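Local coordinates for aldehyde dehydrogenase (Burkholderia cenocepacia, PDB 4O6R), which probably oxidises aldehydes to carboxylic acids with NAD(P)+ as the electron acceptor and can hold AMP in its nucleotide pocket, at residues A[293-298]-A[304-309]; A[260-265]-A[275-280]; A[397-402]-A[408-413]. All coordinates share one frame; numbering follows the deposited sequence.

Contact 1: residues A[293-298]-A[304-309]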
loop_
_atom_site.group_PDB
_atom_site.type_symbol
_atom_site.label_atom_id
_atom_site.label_comp_id
_atom_site.label_asym_id
_atom_site.label_seq_id
_atom_site.Cartn_x
_atom_site.Cartn_y
_atom_site.Cartn_z
ATOM N N SER A 293 31.656 5.125 -13.100
ATOM C CA SER A 293 32.754 4.925 -14.069
ATOM C C SER A 293 32.889 6.008 -15.140
ATOM O O SER A 293 33.872 5.988 -15.916
ATOM C CB SER A 293 32.635 3.558 -14.754
ATOM O OG SER A 293 31.325 3.357 -15.304
ATOM N N ARG A 294 31.921 6.902 -15.212
ATOM C CA ARG A 294 32.014 8.065 -16.057
ATOM C C ARG A 294 31.882 9.297 -15.220
ATOM O O ARG A 294 30.814 9.563 -14.668
ATOM C CB ARG A 294 30.924 8.074 -17.145
ATOM C CG ARG A 294 31.068 6.914 -18.114
ATOM C CD ARG A 294 30.035 6.982 -19.250
ATOM N NE ARG A 294 28.685 6.742 -18.745
ATOM C CZ ARG A 294 27.584 7.398 -19.145
ATOM N NH1 ARG A 294 27.623 8.304 -20.130
ATOM N NH2 ARG A 294 26.422 7.122 -18.557
ATOM N N LEU A 295 32.959 10.081 -15.151
ATOM C CA LEU A 295 32.952 11.298 -14.383
ATOM C C LEU A 295 32.724 12.400 -15.374
ATOM O O LEU A 295 33.514 12.578 -16.304
ATOM C CB LEU A 295 34.266 11.422 -13.632
ATOM C CG LEU A 295 34.449 12.623 -12.747
ATOM C CD1 LEU A 295 33.501 12.546 -11.576
ATOM C CD2 LEU A 295 35.893 12.703 -12.302
ATOM N N VAL A 296 31.588 13.070 -15.242
ATOM C CA VAL A 296 31.089 13.986 -16.236
ATOM C C VAL A 296 31.152 15.378 -15.601
ATOM O O VAL A 296 30.334 15.705 -14.732
ATOM C CB VAL A 296 29.643 13.639 -16.657
ATOM C CG1 VAL A 296 29.157 14.630 -17.706
ATOM C CG2 VAL A 296 29.551 12.216 -17.189
ATOM N N LEU A 297 32.132 16.188 -16.006
ATOM C CA LEU A 297 32.489 17.401 -15.263
ATOM C C LEU A 297 32.169 18.663 -16.041
ATOM O O LEU A 297 32.495 18.763 -17.222
ATOM C CB LEU A 297 33.991 17.421 -14.987
ATOM C CG LEU A 297 34.530 16.247 -14.181
ATOM C CD1 LEU A 297 36.036 16.363 -14.105
ATOM C CD2 LEU A 297 33.941 16.228 -12.771
ATOM N N HIS A 298 31.551 19.630 -15.372
ATOM C CA HIS A 298 31.279 20.902 -15.994
ATOM C C HIS A 298 32.611 21.574 -16.344
ATOM O O HIS A 298 33.537 21.589 -15.542
ATOM C CB HIS A 298 30.474 21.818 -15.077
ATOM C CG HIS A 298 29.930 23.015 -15.782
ATOM N ND1 HIS A 298 30.688 24.137 -16.010
ATOM C CD2 HIS A 298 28.747 23.235 -16.392
ATOM C CE1 HIS A 298 29.987 25.022 -16.697
ATOM N NE2 HIS A 298 28.797 24.503 -16.933
ATOM N N ALA A 304 40.066 22.149 -12.124
ATOM C CA ALA A 304 40.183 22.250 -10.679
ATOM C C ALA A 304 39.885 20.910 -9.976
ATOM O O ALA A 304 40.693 20.427 -9.162
ATOM C CB ALA A 304 39.238 23.321 -10.163
ATOM N N PHE A 305 38.756 20.317 -10.333
ATOM C CA PHE A 305 38.347 19.029 -9.823
ATOM C C PHE A 305 39.414 17.956 -10.087
ATOM O O PHE A 305 39.821 17.231 -9.179
ATOM C CB PHE A 305 37.059 18.623 -10.493
ATOM C CG PHE A 305 36.411 17.407 -9.876
ATOM C CD1 PHE A 305 36.919 16.140 -10.116
ATOM C CD2 PHE A 305 35.287 17.542 -9.071
ATOM C CE1 PHE A 305 36.331 15.020 -9.551
ATOM C CE2 PHE A 305 34.709 16.430 -8.504
ATOM C CZ PHE A 305 35.216 15.175 -8.747
ATOM N N LEU A 306 39.874 17.880 -11.332
ATOM C CA LEU A 306 40.812 16.842 -11.706
ATOM C C LEU A 306 42.140 16.979 -10.993
ATOM O O LEU A 306 42.718 15.988 -10.604
ATOM C CB LEU A 306 41.003 16.805 -13.213
ATOM C CG LEU A 306 39.787 16.293 -14.000
ATOM C CD1 LEU A 306 39.965 16.555 -15.482
ATOM C CD2 LEU A 306 39.553 14.798 -13.735
ATOM N N GLU A 307 42.631 18.197 -10.797
ATOM C CA GLU A 307 43.902 18.333 -10.118
ATOM C C GLU A 307 43.836 17.732 -8.718
ATOM O O GLU A 307 44.772 17.024 -8.278
ATOM C CB GLU A 307 44.351 19.789 -10.071
ATOM C CG GLU A 307 45.762 19.956 -9.555
ATOM C CD GLU A 307 46.211 21.403 -9.568
ATOM O OE1 GLU A 307 45.360 22.290 -9.832
ATOM O OE2 GLU A 307 47.406 21.654 -9.292
ATOM N N ARG A 308 42.737 17.990 -8.017
ATOM C CA ARG A 308 42.575 17.442 -6.684
ATOM C C ARG A 308 42.246 15.929 -6.708
ATOM O O ARG A 308 42.767 15.165 -5.920
ATOM C CB ARG A 308 41.494 18.226 -5.928
ATOM C CG ARG A 308 41.974 19.633 -5.583
ATOM C CD ARG A 308 40.825 20.557 -5.296
ATOM N NE ARG A 308 40.192 20.210 -4.027
ATOM C CZ ARG A 308 39.151 20.849 -3.505
ATOM N NH1 ARG A 308 38.552 21.832 -4.157
ATOM N NH2 ARG A 308 38.667 20.452 -2.355
ATOM N N PHE A 309 41.387 15.534 -7.624
ATOM C CA PHE A 309 40.951 14.141 -7.763
ATOM C C PHE A 309 42.084 13.202 -8.176
ATOM O O PHE A 309 42.222 12.100 -7.610
ATOM C CB PHE A 309 39.810 14.080 -8.777
ATOM C CG PHE A 309 39.244 12.707 -9.006
ATOM C CD1 PHE A 309 38.690 11.988 -7.978
ATOM C CD2 PHE A 309 39.225 12.177 -10.261
ATOM C CE1 PHE A 309 38.160 10.722 -8.188
ATOM C CE2 PHE A 309 38.673 10.923 -10.502
ATOM C CZ PHE A 309 38.159 10.191 -9.471
#
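Leu295 and Leu297 on strand 294-298 face Phe305, Leu306 and Phe309 on helix 304-309, the two axes passing 10.1 Å apart with their N-to-C directions at 135°. At that spacing the junction is made wholly by side chains, all buried and apolar. Leu297 forks over the first turn of the helix segment. Its CD2 methyl sits almost squarely above one face of the Phe305 ring, 3.9 Å from the centroid and only 9° off the normal, a CH-pi contact in which the two side chains meet at about a right angle. The other methyl, CD1, reaches Leu306, with CD1 to Leu306 CG at 3.8 Å. Because Leu306 starts off to the side of the strand, it is the branched end of its side chain that closes on Leu297. Two residues earlier in the strand, Leu295 points head-on at the helix. Its CG lies trans to the backbone N (chi1 -179°), and CD2 is the methyl that does the touching: it approaches Phe305 CE1 to 3.6 Å and Phe309 CE2 to 3.8 Å. CD2 thus touches both rings, which lie one helical turn apart, and the two leucines account for the whole strand side of the contact. Phe305 and Phe309 also pack on Ala277 of helix 270-282, while Leu306 leans toward Arg400 of strand 395-401. Helix 302-315 therefore lies beside helix 270-282 on one face of the mixed sheet of the alpha/beta catalytic domain of the aldehyde dehydrogenase family, above the central parallel strands 261-264, 294-298 and 395-401.

Contact 2: residues A[260-265]-A[275-280]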
loop_
_atom_site.group_PDB
_atom_site.type_symbol
_atom_site.label_atom_id
_atom_site.label_comp_id
_atom_site.label_asym_id
_atom_site.label_seq_id
_atom_site.Cartn_x
_atom_site.Cartn_y
_atom_site.Cartn_z
ATOM N N GLY A 260 27.823 3.871 -15.035
ATOM C CA GLY A 260 27.240 4.960 -14.267
ATOM C C GLY A 260 27.859 6.333 -14.507
ATOM O O GLY A 260 29.087 6.490 -14.383
ATOM N N ALA A 261 27.031 7.316 -14.883
ATOM C CA ALA A 261 27.495 8.694 -14.910
ATOM C C ALA A 261 27.504 9.272 -13.502
ATOM O O ALA A 261 26.585 9.022 -12.691
ATOM C CB ALA A 261 26.608 9.543 -15.799
ATOM N N ASN A 262 28.531 10.051 -13.223
ATOM C CA ASN A 262 28.668 10.795 -11.962
ATOM C C ASN A 262 28.943 12.231 -12.366
ATOM O O ASN A 262 30.054 12.538 -12.776
ATOM C CB ASN A 262 29.810 10.185 -11.164
ATOM C CG ASN A 262 29.997 10.837 -9.807
ATOM O OD1 ASN A 262 29.135 11.574 -9.337
ATOM N ND2 ASN A 262 31.129 10.548 -9.166
ATOM N N ILE A 263 27.902 13.073 -12.368
ATOM C CA ILE A 263 27.934 14.372 -13.012
ATOM C C ILE A 263 28.204 15.451 -11.961
ATOM O O ILE A 263 27.520 15.516 -10.945
ATOM C CB ILE A 263 26.580 14.689 -13.704
ATOM C CG1 ILE A 263 26.142 13.556 -14.627
ATOM C CG2 ILE A 263 26.654 15.996 -14.478
ATOM C CD1 ILE A 263 24.689 13.626 -15.076
ATOM N N VAL A 264 29.201 16.290 -12.206
ATOM C CA VAL A 264 29.539 17.358 -11.297
ATOM C C VAL A 264 29.272 18.697 -11.975
ATOM O O VAL A 264 29.948 19.101 -12.939
ATOM C CB VAL A 264 31.000 17.243 -10.826
ATOM C CG1 VAL A 264 31.363 18.329 -9.826
ATOM C CG2 VAL A 264 31.235 15.858 -10.244
ATOM N N PHE A 265 28.295 19.404 -11.435
ATOM C CA PHE A 265 27.940 20.719 -11.912
ATOM C C PHE A 265 28.828 21.812 -11.307
ATOM O O PHE A 265 29.546 21.598 -10.326
ATOM C CB PHE A 265 26.461 20.994 -11.650
ATOM C CG PHE A 265 25.556 20.258 -12.575
ATOM C CD1 PHE A 265 25.226 20.792 -13.814
ATOM C CD2 PHE A 265 25.062 19.009 -12.233
ATOM C CE1 PHE A 265 24.409 20.081 -14.689
ATOM C CE2 PHE A 265 24.234 18.305 -13.086
ATOM C CZ PHE A 265 23.910 18.835 -14.328
ATOM N N ASN A 275 35.624 13.667 -3.056
ATOM C CA ASN A 275 35.572 12.476 -2.211
ATOM C C ASN A 275 34.531 11.487 -2.693
ATOM O O ASN A 275 34.789 10.273 -2.719
ATOM C CB ASN A 275 35.332 12.846 -0.744
ATOM C CG ASN A 275 36.576 13.402 -0.086
ATOM O OD1 ASN A 275 36.615 14.576 0.323
ATOM N ND2 ASN A 275 37.592 12.583 0.035
ATOM N N GLY A 276 33.381 12.005 -3.126
ATOM C CA GLY A 276 32.322 11.166 -3.640
ATOM C C GLY A 276 32.743 10.394 -4.870
ATOM O O GLY A 276 32.422 9.213 -4.999
ATOM N N ALA A 277 33.424 11.084 -5.781
ATOM C CA ALA A 277 33.923 10.460 -7.028
ATOM C C ALA A 277 34.914 9.347 -6.749
ATOM O O ALA A 277 34.856 8.278 -7.392
ATOM C CB ALA A 277 34.566 11.504 -7.928
ATOM N N ALA A 278 35.796 9.572 -5.781
ATOM C CA ALA A 278 36.797 8.563 -5.436
ATOM C C ALA A 278 36.150 7.311 -4.839
ATOM O O ALA A 278 36.450 6.184 -5.264
ATOM C CB ALA A 278 37.852 9.149 -4.523
ATOM N N TRP A 279 35.240 7.505 -3.887
ATOM C CA TRP A 279 34.419 6.426 -3.380
ATOM C C TRP A 279 33.696 5.697 -4.512
ATOM O O TRP A 279 33.673 4.466 -4.559
ATOM C CB TRP A 279 33.417 6.985 -2.351
ATOM C CG TRP A 279 32.172 6.214 -2.159
ATOM C CD1 TRP A 279 30.922 6.531 -2.633
ATOM C CD2 TRP A 279 32.019 5.005 -1.410
ATOM N NE1 TRP A 279 30.021 5.590 -2.231
ATOM C CE2 TRP A 279 30.665 4.632 -1.495
ATOM C CE3 TRP A 279 32.907 4.193 -0.684
ATOM C CZ2 TRP A 279 30.164 3.478 -0.886
ATOM C CZ3 TRP A 279 32.417 3.044 -0.073
ATOM C CH2 TRP A 279 31.062 2.692 -0.174
ATOM N N ALA A 280 33.082 6.460 -5.419
ATOM C CA ALA A 280 32.184 5.882 -6.388
ATOM C C ALA A 280 32.874 4.930 -7.346
ATOM O O ALA A 280 32.236 3.963 -7.813
ATOM C CB ALA A 280 31.470 6.981 -7.172
HETATM O O HOH W 1 33.299 8.725 -9.958
#
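The carboxamide of Asn262 is the flat group that carries this contact, meeting Ala277 and Ala280 of helix 275-280 with its nitrogen corner. The Ala280 methyl stands above one face at the nitrogen end, its CB 4.1 Å from Asn262 ND2, whereas Ala277 CA, 3.5 Å from ND2 and almost straight beyond the CG-ND2 bond, and a water lie near the amide plane, at its nitrogen edge. With CG trans to the backbone N (chi1 -177°), the Asn262 side chain extends from the strand directly at the helix. That water supplies the polar link, accepting from Asn262 ND2 at 2.9 Å and donating to Ala277 O at 3.0 Å. The segments belong to a beta-alpha-beta unit in which strand 261-264 leads through helix 270-282 to the adjacent parallel strand 294-298, within the mixed sheet of the domain that in this family carries the catalytic cysteine. Small residues on the inner side of the helix allow a close approach, the CA atoms of Asn262 and Ala277 being 7.2 Å apart. The other end of the amide is held by Trp423, whose NE1 bonds to Asn262 OD1; this bond and the water, already a donor to Ala277 O, probably set which way round the amide sits. Elsewhere on the helix, Ala278 packs on Phe494 and the Trp279 ring meets that of His493 edge-to-face, both of a second subunit.

Contact 3: residues A[397-402]-A[408-413]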
loop_
_atom_site.group_PDB
_atom_site.type_symbol
_atom_site.label_atom_id
_atom_site.label_comp_id
_atom_site.label_asym_id
_atom_site.label_seq_id
_atom_site.Cartn_x
_atom_site.Cartn_y
_atom_site.Cartn_z
ATOM N N THR A 397 36.472 7.161 -16.561
ATOM C CA THR A 397 36.554 7.921 -17.788
ATOM C C THR A 397 35.912 9.295 -17.607
ATOM O O THR A 397 34.770 9.400 -17.162
ATOM C CB THR A 397 35.885 7.175 -18.934
ATOM O OG1 THR A 397 36.510 5.884 -19.070
ATOM C CG2 THR A 397 36.025 7.975 -20.244
ATOM N N VAL A 398 36.683 10.332 -17.946
ATOM C CA VAL A 398 36.264 11.705 -17.738
ATOM C C VAL A 398 35.806 12.311 -19.035
ATOM O O VAL A 398 36.499 12.204 -20.073
ATOM C CB VAL A 398 37.391 12.569 -17.189
ATOM C CG1 VAL A 398 36.868 13.947 -16.780
ATOM C CG2 VAL A 398 38.050 11.893 -16.009
ATOM N N LEU A 399 34.665 12.992 -18.943
ATOM C CA LEU A 399 34.062 13.731 -20.032
ATOM C C LEU A 399 33.658 15.112 -19.486
ATOM O O LEU A 399 33.400 15.251 -18.287
ATOM C CB LEU A 399 32.813 12.994 -20.521
ATOM C CG LEU A 399 33.015 11.587 -21.103
ATOM C CD1 LEU A 399 31.732 10.797 -21.125
ATOM C CD2 LEU A 399 33.624 11.686 -22.479
ATOM N N ARG A 400 33.629 16.124 -20.347
ATOM C CA ARG A 400 33.269 17.472 -19.944
ATOM C C ARG A 400 31.995 17.928 -20.660
ATOM O O ARG A 400 31.679 17.424 -21.736
ATOM C CB ARG A 400 34.412 18.447 -20.275
ATOM C CG ARG A 400 35.691 18.107 -19.540
ATOM C CD ARG A 400 36.777 19.098 -19.858
ATOM N NE ARG A 400 38.057 18.684 -19.328
ATOM C CZ ARG A 400 38.963 19.528 -18.863
ATOM N NH1 ARG A 400 38.719 20.835 -18.834
ATOM N NH2 ARG A 400 40.097 19.047 -18.377
ATOM N N PHE A 401 31.304 18.893 -20.061
ATOM C CA PHE A 401 30.086 19.465 -20.628
ATOM C C PHE A 401 29.929 20.913 -20.264
ATOM O O PHE A 401 30.600 21.411 -19.359
ATOM C CB PHE A 401 28.848 18.692 -20.147
ATOM C CG PHE A 401 28.515 18.899 -18.682
ATOM C CD1 PHE A 401 29.171 18.168 -17.701
ATOM C CD2 PHE A 401 27.581 19.847 -18.279
ATOM C CE1 PHE A 401 28.868 18.337 -16.354
ATOM C CE2 PHE A 401 27.267 20.019 -16.941
ATOM C CZ PHE A 401 27.916 19.262 -15.973
ATOM N N GLY A 402 29.018 21.579 -20.974
ATOM C CA GLY A 402 28.794 23.011 -20.820
ATOM C C GLY A 402 27.375 23.497 -20.539
ATOM O O GLY A 402 27.228 24.658 -20.171
ATOM N N LEU A 408 22.999 15.742 -19.665
ATOM C CA LEU A 408 21.948 14.744 -19.776
ATOM C C LEU A 408 22.182 13.864 -20.978
ATOM O O LEU A 408 22.054 12.646 -20.892
ATOM C CB LEU A 408 20.580 15.409 -19.941
ATOM C CG LEU A 408 19.398 14.458 -20.070
ATOM C CD1 LEU A 408 19.335 13.607 -18.793
ATOM C CD2 LEU A 408 18.151 15.299 -20.285
ATOM N N ALA A 409 22.513 14.489 -22.106
ATOM C CA ALA A 409 22.777 13.737 -23.326
ATOM C C ALA A 409 23.933 12.758 -23.086
ATOM O O ALA A 409 23.834 11.579 -23.436
ATOM C CB ALA A 409 23.051 14.670 -24.512
ATOM N N ILE A 410 25.005 13.218 -22.465
ATOM C CA ILE A 410 26.123 12.330 -22.139
ATOM C C ILE A 410 25.659 11.197 -21.209
ATOM O O ILE A 410 25.930 10.028 -21.477
ATOM C CB ILE A 410 27.304 13.104 -21.519
ATOM C CG1 ILE A 410 27.927 14.022 -22.559
ATOM C CG2 ILE A 410 28.367 12.177 -20.961
ATOM C CD1 ILE A 410 28.854 15.086 -21.981
ATOM N N ALA A 411 24.956 11.550 -20.139
ATOM C CA ALA A 411 24.513 10.580 -19.168
ATOM C C ALA A 411 23.786 9.436 -19.839
ATOM O O ALA A 411 23.988 8.285 -19.479
ATOM C CB ALA A 411 23.617 11.213 -18.096
ATOM N N ASN A 412 22.915 9.784 -20.788
ATOM C CA ASN A 412 22.043 8.818 -21.430
ATOM C C ASN A 412 22.621 8.211 -22.709
ATOM O O ASN A 412 21.906 7.467 -23.378
ATOM C CB ASN A 412 20.672 9.455 -21.718
ATOM C CG ASN A 412 19.837 9.649 -20.449
ATOM O OD1 ASN A 412 20.139 9.096 -19.375
ATOM N ND2 ASN A 412 18.795 10.424 -20.566
ATOM N N ALA A 413 23.904 8.474 -23.012
ATOM C CA ALA A 413 24.520 8.047 -24.290
ATOM C C ALA A 413 25.040 6.601 -24.347
ATOM O O ALA A 413 25.568 6.181 -25.399
ATOM C CB ALA A 413 25.664 8.999 -24.668
#
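Ile410 is the wedge of this contact, its two branches dividing their work: one meets Leu399, the other the carbonyl oxygen of Arg400 and CB of Phe401. Leu399 and Ile410 meet at a slant, each pointing from its own backbone toward the other segment, and their branch methyls do the touching: Leu399 CD1 comes to 3.6 Å from Ile410 CG2. The longer branch of Ile410 runs past this pair toward the end of the strand, bringing its CD1 to 3.7 Å from Arg400 O and to 4.0 Å from Phe401 CB. The Phe401 ring then bends off elsewhere; its chi1 of 71° sets CG between the backbone N and carbonyl carbon, carrying the ring from the helix toward His298, which it meets edge-to-face. Strand 395-401 and helix 404-411 open a crossover to the parallel strand 421-423, which is not a neighbour in the sheet: the helix passes over strands 294-298 and 261-264 on the way, and Ile410 also rests on Val296. Arg400 points to the opposite face, where its guanidinium forms salt bridges with Glu378, Glu299 and Asp303. The last turn of the helix is tied to the sheet by Arg294, whose NH1 and NH2 bond to the carbonyl oxygens of Ile410 and Ala411; that guanidinium probably also complements the negative end of the helix dipole.

From the N terminus, contact 2 comes first, folding helix 270-282 back on strand 261-264 across a nine-residue gap. Contact 1 follows, returning helix 302-315 to strand 294-298, and contact 3 does likewise much later for strand 395-401 and helix 404-411. The three closures run in series, neither nesting nor crossing, yet their strands lie side by side in one sheet, with 294-298 between the other two. Arg294 O meets Asn262 N at 2.7 Å, and Leu297 N meets Leu399 O at 2.8 Å. Contacts 1 and 2 secure helices on one face of this sheet, contact 3 on the other, giving a three-layered alpha-beta-alpha core.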